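Side-chain contacts in Lin2111 protein (Listeria innocua, PDB 3EDP), which is of unknown function but is probably a DNA-binding transcription regulator of the GntR family: residues Thr49-Arg52 against Ala53-Leu57; Glu224-Ser228 against Thr229-Val233. All coordinates share one frame; numbering follows the deposited sequence.

Contact 1 (Thr49-Arg52 against Ala53-Leu57)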
ATOM      1  N   THR A  49      32.195 -19.752 -30.393  1.00 25.57           N
ATOM      2  CA  THR A  49      31.047 -19.714 -31.283  1.00 24.31           C
ATOM      3  C   THR A  49      29.753 -19.436 -30.505  1.00 30.01           C
ATOM      4  O   THR A  49      28.955 -18.576 -30.885  1.00 25.82           O
ATOM      5  CB  THR A  49      30.939 -21.021 -32.068  1.00 22.65           C
ATOM      6  OG1 THR A  49      32.061 -21.115 -32.954  1.00 22.63           O
ATOM      7  CG2 THR A  49      29.639 -21.070 -32.867  1.00 22.43           C
ATOM      8  N   ILE A  50      29.558 -20.153 -29.405  1.00 21.41           N
ATOM      9  CA  ILE A  50      28.353 -19.976 -28.599  1.00 21.78           C
ATOM     10  C   ILE A  50      28.317 -18.571 -27.991  1.00 26.66           C
ATOM     11  O   ILE A  50      27.272 -17.909 -27.978  1.00 22.48           O
ATOM     12  CB  ILE A  50      28.261 -21.031 -27.484  1.00 23.99           C
ATOM     13  CG1 ILE A  50      28.026 -22.422 -28.082  1.00 27.42           C
ATOM     14  CG2 ILE A  50      27.164 -20.672 -26.483  1.00 22.57           C
ATOM     15  CD1 ILE A  50      26.848 -22.513 -29.032  1.00 25.06           C
ATOM     16  N   ARG A  51      29.468 -18.100 -27.522  1.00 21.87           N
ATOM     17  CA  ARG A  51      29.521 -16.775 -26.892  1.00 29.59           C
ATOM     18  C   ARG A  51      29.135 -15.690 -27.898  1.00 27.22           C
ATOM     19  O   ARG A  51      28.459 -14.712 -27.559  1.00 24.73           O
ATOM     20  CB  ARG A  51      30.899 -16.490 -26.284  1.00 31.19           C
ATOM     21  CG  ARG A  51      31.041 -15.059 -25.744  1.00 43.83           C
ATOM     22  CD  ARG A  51      32.423 -14.795 -25.150  1.00 50.54           C
ATOM     23  NE  ARG A  51      33.496 -14.943 -26.133  1.00 64.58           N
ATOM     24  CZ  ARG A  51      34.398 -15.922 -26.117  1.00 72.77           C
ATOM     25  NH1 ARG A  51      35.340 -15.978 -27.054  1.00 71.59           N
ATOM     26  NH2 ARG A  51      34.364 -16.845 -25.161  1.00 75.00           N
ATOM     27  N   ARG A  52      29.545 -15.884 -29.146  1.00 25.06           N
ATOM     28  CA  ARG A  52      29.204 -14.949 -30.215  1.00 28.39           C
ATOM     29  C   ARG A  52      27.725 -15.011 -30.594  1.00 26.49           C
ATOM     30  O   ARG A  52      27.111 -13.984 -30.875  1.00 25.62           O
ATOM     31  CB  ARG A  52      30.074 -15.198 -31.443  1.00 27.59           C
ATOM     32  CG  ARG A  52      31.530 -14.785 -31.262  1.00 28.53           C
ATOM     33  CD  ARG A  52      32.397 -15.404 -32.350  1.00 31.58           C
ATOM     34  NE  ARG A  52      33.721 -14.800 -32.414  1.00 30.75           N
ATOM     35  CZ  ARG A  52      34.717 -15.268 -33.158  1.00 36.18           C
ATOM     36  NH1 ARG A  52      34.538 -16.368 -33.896  1.00 29.02           N
ATOM     37  NH2 ARG A  52      35.891 -14.633 -33.162  1.00 30.87           N
ATOM     38  N   ALA A  53      27.167 -16.215 -30.623  1.00 23.19           N
ATOM     39  CA  ALA A  53      25.749 -16.383 -30.905  1.00 27.21           C
ATOM     40  C   ALA A  53      24.925 -15.668 -29.835  1.00 29.12           C
ATOM     41  O   ALA A  53      23.998 -14.922 -30.150  1.00 32.08           O
ATOM     42  CB  ALA A  53      25.381 -17.870 -30.952  1.00 24.32           C
ATOM     43  N   VAL A  54      25.276 -15.902 -28.573  1.00 24.59           N
ATOM     44  CA  VAL A  54      24.564 -15.298 -27.456  1.00 25.34           C
ATOM     45  C   VAL A  54      24.712 -13.766 -27.476  1.00 31.89           C
ATOM     46  O   VAL A  54      23.727 -13.053 -27.300  1.00 32.56           O
ATOM     47  CB  VAL A  54      25.005 -15.896 -26.086  1.00 27.64           C
ATOM     48  CG1 VAL A  54      24.329 -15.160 -24.917  1.00 31.24           C
ATOM     49  CG2 VAL A  54      24.677 -17.386 -26.020  1.00 31.95           C
ATOM     50  N   ASP A  55      25.931 -13.267 -27.708  1.00 28.19           N
ATOM     51  CA  ASP A  55      26.151 -11.817 -27.828  1.00 33.67           C
ATOM     52  C   ASP A  55      25.160 -11.219 -28.818  1.00 31.95           C
ATOM     53  O   ASP A  55      24.604 -10.149 -28.595  1.00 28.96           O
ATOM     54  CB  ASP A  55      27.559 -11.494 -28.336  1.00 27.99           C
ATOM     55  CG  ASP A  55      28.627 -11.649 -27.280  1.00 36.86           C
ATOM     56  OD1 ASP A  55      28.304 -11.915 -26.100  1.00 40.83           O
ATOM     57  OD2 ASP A  55      29.813 -11.501 -27.648  1.00 43.12           O
ATOM     58  N   LEU A  56      24.969 -11.918 -29.930  1.00 29.76           N
ATOM     59  CA  LEU A  56      24.031 -11.499 -30.964  1.00 33.58           C
ATOM     60  C   LEU A  56      22.599 -11.472 -30.422  1.00 36.97           C
ATOM     61  O   LEU A  56      21.837 -10.540 -30.696  1.00 34.82           O
ATOM     62  CB  LEU A  56      24.126 -12.453 -32.156  1.00 35.18           C
ATOM     63  CG  LEU A  56      23.677 -11.992 -33.540  1.00 47.32           C
ATOM     64  CD1 LEU A  56      23.902 -13.110 -34.549  1.00 43.52           C
ATOM     65  CD2 LEU A  56      22.221 -11.583 -33.530  1.00 56.04           C
ATOM     66  N   LEU A  57      22.228 -12.498 -29.661  1.00 29.12           N
ATOM     67  CA  LEU A  57      20.890 -12.561 -29.085  1.00 32.41           C
ATOM     68  C   LEU A  57      20.686 -11.468 -28.037  1.00 31.67           C
ATOM     69  O   LEU A  57      19.619 -10.857 -27.961  1.00 33.92           O
ATOM     70  CB  LEU A  57      20.621 -13.944 -28.495  1.00 26.40           C
ATOM     71  CG  LEU A  57      20.701 -15.047 -29.554  1.00 32.44           C
ATOM     72  CD1 LEU A  57      20.667 -16.420 -28.897  1.00 33.56           C
ATOM     73  CD2 LEU A  57      19.582 -14.892 -30.560  1.00 28.01           C
TER
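R51 and D55, one turn apart on helix 47-59, run side by side and point the same way, yet their charged ends do not pair: R51 NE stays 5.3 Å from D55 OD2, and the guanidinium and carboxylate planes are turned 51° apart. R51 CG stands anti to its own N (chi1 174°), and a bend at chi3 swings the guanidinium toward the start of the helix, where NH1 makes a weak hydrogen bond to T48 OG1. In D55 the opposite choice is made: CG lies anti to the carbonyl carbon (chi1 -76°), which folds the carboxylate back over the preceding turn until OD1 is 3.2 Å from R51 O. As both are acceptors they cannot bond each other; R65 donates to each, NH1 in a salt bridge to D55 OD1 and NH2 in a hydrogen bond to R51 O, which also accepts from D55 N at 2.9 Å. On the buried side I50 CG2 meets V54 CG2 at 4.1 Å, the two branched chains crossing at a slant; I50 packs on L39 of helix 36-42, V54 on V63 of strand 63-66. In the helix-turn-helix of GntR proteins this third helix is generally the recognition helix. The chemistry implies that D55 is spent on R65, tying the helix to strand 63-66, while R51 and R52 keep exposed cationic ends, consistent with DNA binding.

Contact 2 (Glu224-Ser228 against Thr229-Val233)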
ATOM      1  N   GLU A 224       1.770  10.996 -10.937  1.00 26.91           N
ATOM      2  CA  GLU A 224       0.528  11.664 -11.309  1.00 27.72           C
ATOM      3  C   GLU A 224       0.769  13.149 -11.506  1.00 30.28           C
ATOM      4  O   GLU A 224       1.563  13.762 -10.789  1.00 34.97           O
ATOM      5  CB  GLU A 224      -0.534  11.513 -10.218  1.00 30.31           C
ATOM      6  CG  GLU A 224      -1.084  10.119 -10.039  1.00 47.01           C
ATOM      7  CD  GLU A 224      -2.117  10.038  -8.916  1.00 49.01           C
ATOM      8  OE1 GLU A 224      -2.525  11.099  -8.381  1.00 50.91           O
ATOM      9  OE2 GLU A 224      -2.525   8.913  -8.570  1.00 41.34           O
ATOM     10  N   ASP A 225       0.063  13.720 -12.471  1.00 29.95           N
ATOM     11  CA  ASP A 225       0.067  15.155 -12.706  1.00 29.25           C
ATOM     12  C   ASP A 225      -0.328  15.876 -11.403  1.00 30.59           C
ATOM     13  O   ASP A 225      -1.339  15.549 -10.794  1.00 28.78           O
ATOM     14  CB  ASP A 225      -0.920  15.467 -13.833  1.00 36.20           C
ATOM     15  CG  ASP A 225      -0.924  16.931 -14.228  1.00 44.54           C
ATOM     16  OD1 ASP A 225      -0.222  17.745 -13.586  1.00 40.16           O
ATOM     17  OD2 ASP A 225      -1.644  17.261 -15.191  1.00 49.14           O
ATOM     18  N   ALA A 226       0.482  16.833 -10.962  1.00 29.17           N
ATOM     19  CA  ALA A 226       0.192  17.555  -9.722  1.00 30.40           C
ATOM     20  C   ALA A 226      -0.490  18.909  -9.963  1.00 32.35           C
ATOM     21  O   ALA A 226      -0.764  19.645  -9.023  1.00 37.22           O
ATOM     22  CB  ALA A 226       1.467  17.737  -8.895  1.00 28.96           C
ATOM     23  N   GLU A 227      -0.772  19.235 -11.214  1.00 32.03           N
ATOM     24  CA  GLU A 227      -1.413  20.510 -11.499  1.00 39.86           C
ATOM     25  C   GLU A 227      -2.747  20.593 -10.770  1.00 35.96           C
ATOM     26  O   GLU A 227      -3.468  19.603 -10.654  1.00 32.92           O
ATOM     27  CB  GLU A 227      -1.619  20.710 -13.001  1.00 43.22           C
ATOM     28  CG  GLU A 227      -2.256  22.052 -13.347  1.00 54.99           C
ATOM     29  CD  GLU A 227      -2.668  22.150 -14.805  1.00 65.10           C
ATOM     30  OE1 GLU A 227      -1.776  22.159 -15.678  1.00 63.35           O
ATOM     31  OE2 GLU A 227      -3.885  22.224 -15.074  1.00 75.48           O
ATOM     32  N   SER A 228      -3.070  21.782 -10.277  1.00 33.51           N
ATOM     33  CA  SER A 228      -4.326  22.007  -9.583  1.00 31.75           C
ATOM     34  C   SER A 228      -4.809  23.423  -9.865  1.00 37.59           C
ATOM     35  O   SER A 228      -4.019  24.307 -10.215  1.00 37.39           O
ATOM     36  CB  SER A 228      -4.139  21.804  -8.076  1.00 30.14           C
ATOM     37  OG  SER A 228      -5.290  22.190  -7.336  1.00 33.06           O
ATOM     38  N   THR A 229      -6.110  23.636  -9.716  1.00 33.71           N
ATOM     39  CA  THR A 229      -6.662  24.978  -9.807  1.00 43.86           C
ATOM     40  C   THR A 229      -6.570  25.684  -8.455  1.00 37.39           C
ATOM     41  O   THR A 229      -6.924  26.853  -8.341  1.00 37.70           O
ATOM     42  CB  THR A 229      -8.126  24.961 -10.282  1.00 43.67           C
ATOM     43  OG1 THR A 229      -8.888  24.093  -9.441  1.00 38.57           O
ATOM     44  CG2 THR A 229      -8.220  24.466 -11.723  1.00 39.27           C
ATOM     45  N   LYS A 230      -6.063  24.975  -7.447  1.00 32.80           N
ATOM     46  CA  LYS A 230      -6.031  25.484  -6.071  1.00 37.93           C
ATOM     47  C   LYS A 230      -4.660  26.004  -5.642  1.00 34.70           C
ATOM     48  O   LYS A 230      -4.536  26.698  -4.633  1.00 38.57           O
ATOM     49  CB  LYS A 230      -6.501  24.407  -5.079  1.00 40.19           C
ATOM     50  CG  LYS A 230      -8.017  24.271  -4.962  1.00 52.96           C
ATOM     51  CD  LYS A 230      -8.682  24.214  -6.333  1.00 68.70           C
ATOM     52  CE  LYS A 230     -10.116  24.747  -6.290  1.00 73.15           C
ATOM     53  NZ  LYS A 230     -10.653  25.113  -7.642  1.00 54.45           N
ATOM     54  N   TYR A 231      -3.625  25.657  -6.393  1.00 26.17           N
ATOM     55  CA  TYR A 231      -2.283  26.119  -6.062  1.00 29.46           C
ATOM     56  C   TYR A 231      -1.417  26.097  -7.309  1.00 32.61           C
ATOM     57  O   TYR A 231      -1.801  25.537  -8.332  1.00 32.99           O
ATOM     58  CB  TYR A 231      -1.661  25.224  -4.971  1.00 23.84           C
ATOM     59  CG  TYR A 231      -1.611  23.757  -5.347  1.00 30.77           C
ATOM     60  CD1 TYR A 231      -0.645  23.281  -6.226  1.00 27.46           C
ATOM     61  CD2 TYR A 231      -2.542  22.853  -4.839  1.00 23.97           C
ATOM     62  CE1 TYR A 231      -0.601  21.936  -6.590  1.00 29.63           C
ATOM     63  CE2 TYR A 231      -2.506  21.507  -5.187  1.00 26.18           C
ATOM     64  CZ  TYR A 231      -1.531  21.056  -6.064  1.00 33.62           C
ATOM     65  OH  TYR A 231      -1.482  19.729  -6.422  1.00 34.63           O
ATOM     66  N   VAL A 232      -0.242  26.703  -7.215  1.00 30.58           N
ATOM     67  CA  VAL A 232       0.788  26.515  -8.223  1.00 33.67           C
ATOM     68  C   VAL A 232       2.092  26.131  -7.529  1.00 33.71           C
ATOM     69  O   VAL A 232       2.387  26.606  -6.430  1.00 38.93           O
ATOM     70  CB  VAL A 232       0.995  27.796  -9.055  1.00 52.26           C
ATOM     71  CG1 VAL A 232       2.211  27.654  -9.955  1.00 58.94           C
ATOM     72  CG2 VAL A 232      -0.249  28.097  -9.877  1.00 48.19           C
ATOM     73  N   VAL A 233       2.865  25.259  -8.158  1.00 36.93           N
ATOM     74  CA  VAL A 233       4.172  24.885  -7.632  1.00 45.89           C
ATOM     75  C   VAL A 233       5.280  25.609  -8.396  1.00 48.39           C
ATOM     76  O   VAL A 233       5.465  25.395  -9.592  1.00 50.10           O
ATOM     77  CB  VAL A 233       4.400  23.359  -7.699  1.00 46.36           C
ATOM     78  CG1 VAL A 233       5.734  22.985  -7.062  1.00 42.38           C
ATOM     79  CG2 VAL A 233       3.267  22.628  -7.014  1.00 43.55           C
TER
HETATM   80  O   HOH W   1      -1.005  23.861 -10.403  1.00 32.69           O
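A226 and Y231 close a turn-rich connection between strands 215-225 and 231-235 in the UTRA part of the chain, beginning with an Asx turn in which D225 OD1 accepts from E227 N. Hydrogen bonds set the shape. Y231 OH donates to A226 O at 2.7 Å, a bond that ties the far end of the ring to the backbone five residues earlier. S228 OG, swung anti to its own N, accepts from K230 N at 2.9 Å with an N-H...O angle of 158°, and farther out K230 NZ reaches back to T229 OG1. Apolar contact comes next: S228 CB sits over one face of the Y231 ring in a CH-pi contact, 3.5 Å from the centroid and displaced toward the rim beside CE2. Y231 CG, placed between its backbone N and carbonyl carbon (chi1 57°), brings a face of the ring against S228 CB. Packing on neighbours completes the site: the same tyrosine touches F203 of strand 201-211, while F235 of the second subunit meets it with its ring, the planes about 65° apart. Y231 and V232 pair antiparallel with a strand of that subunit, continuing the sheet across the dimer interface. A water bridges the turn: it accepts from S228 N at 2.9 Å and donates to Y231 O at 2.8 Å.

Contacts 1 and 2 lie far apart in the chain. Their centres are 51 Å apart, their nearest atoms about 33 Å, and they lie on opposite sides of the chain's centre without touching. Contact 1 belongs to the GntR-type head, which would probably meet DNA; contact 2 lies where Y231 and V232 pair with a strand of the second subunit. One is regular helix with two exposed arginines, the other an irregular turn held by side-chain and water bonds. A glycerol, probably from the crystallisation liquor, lies about 6 Å from the R52 side chain of contact 1.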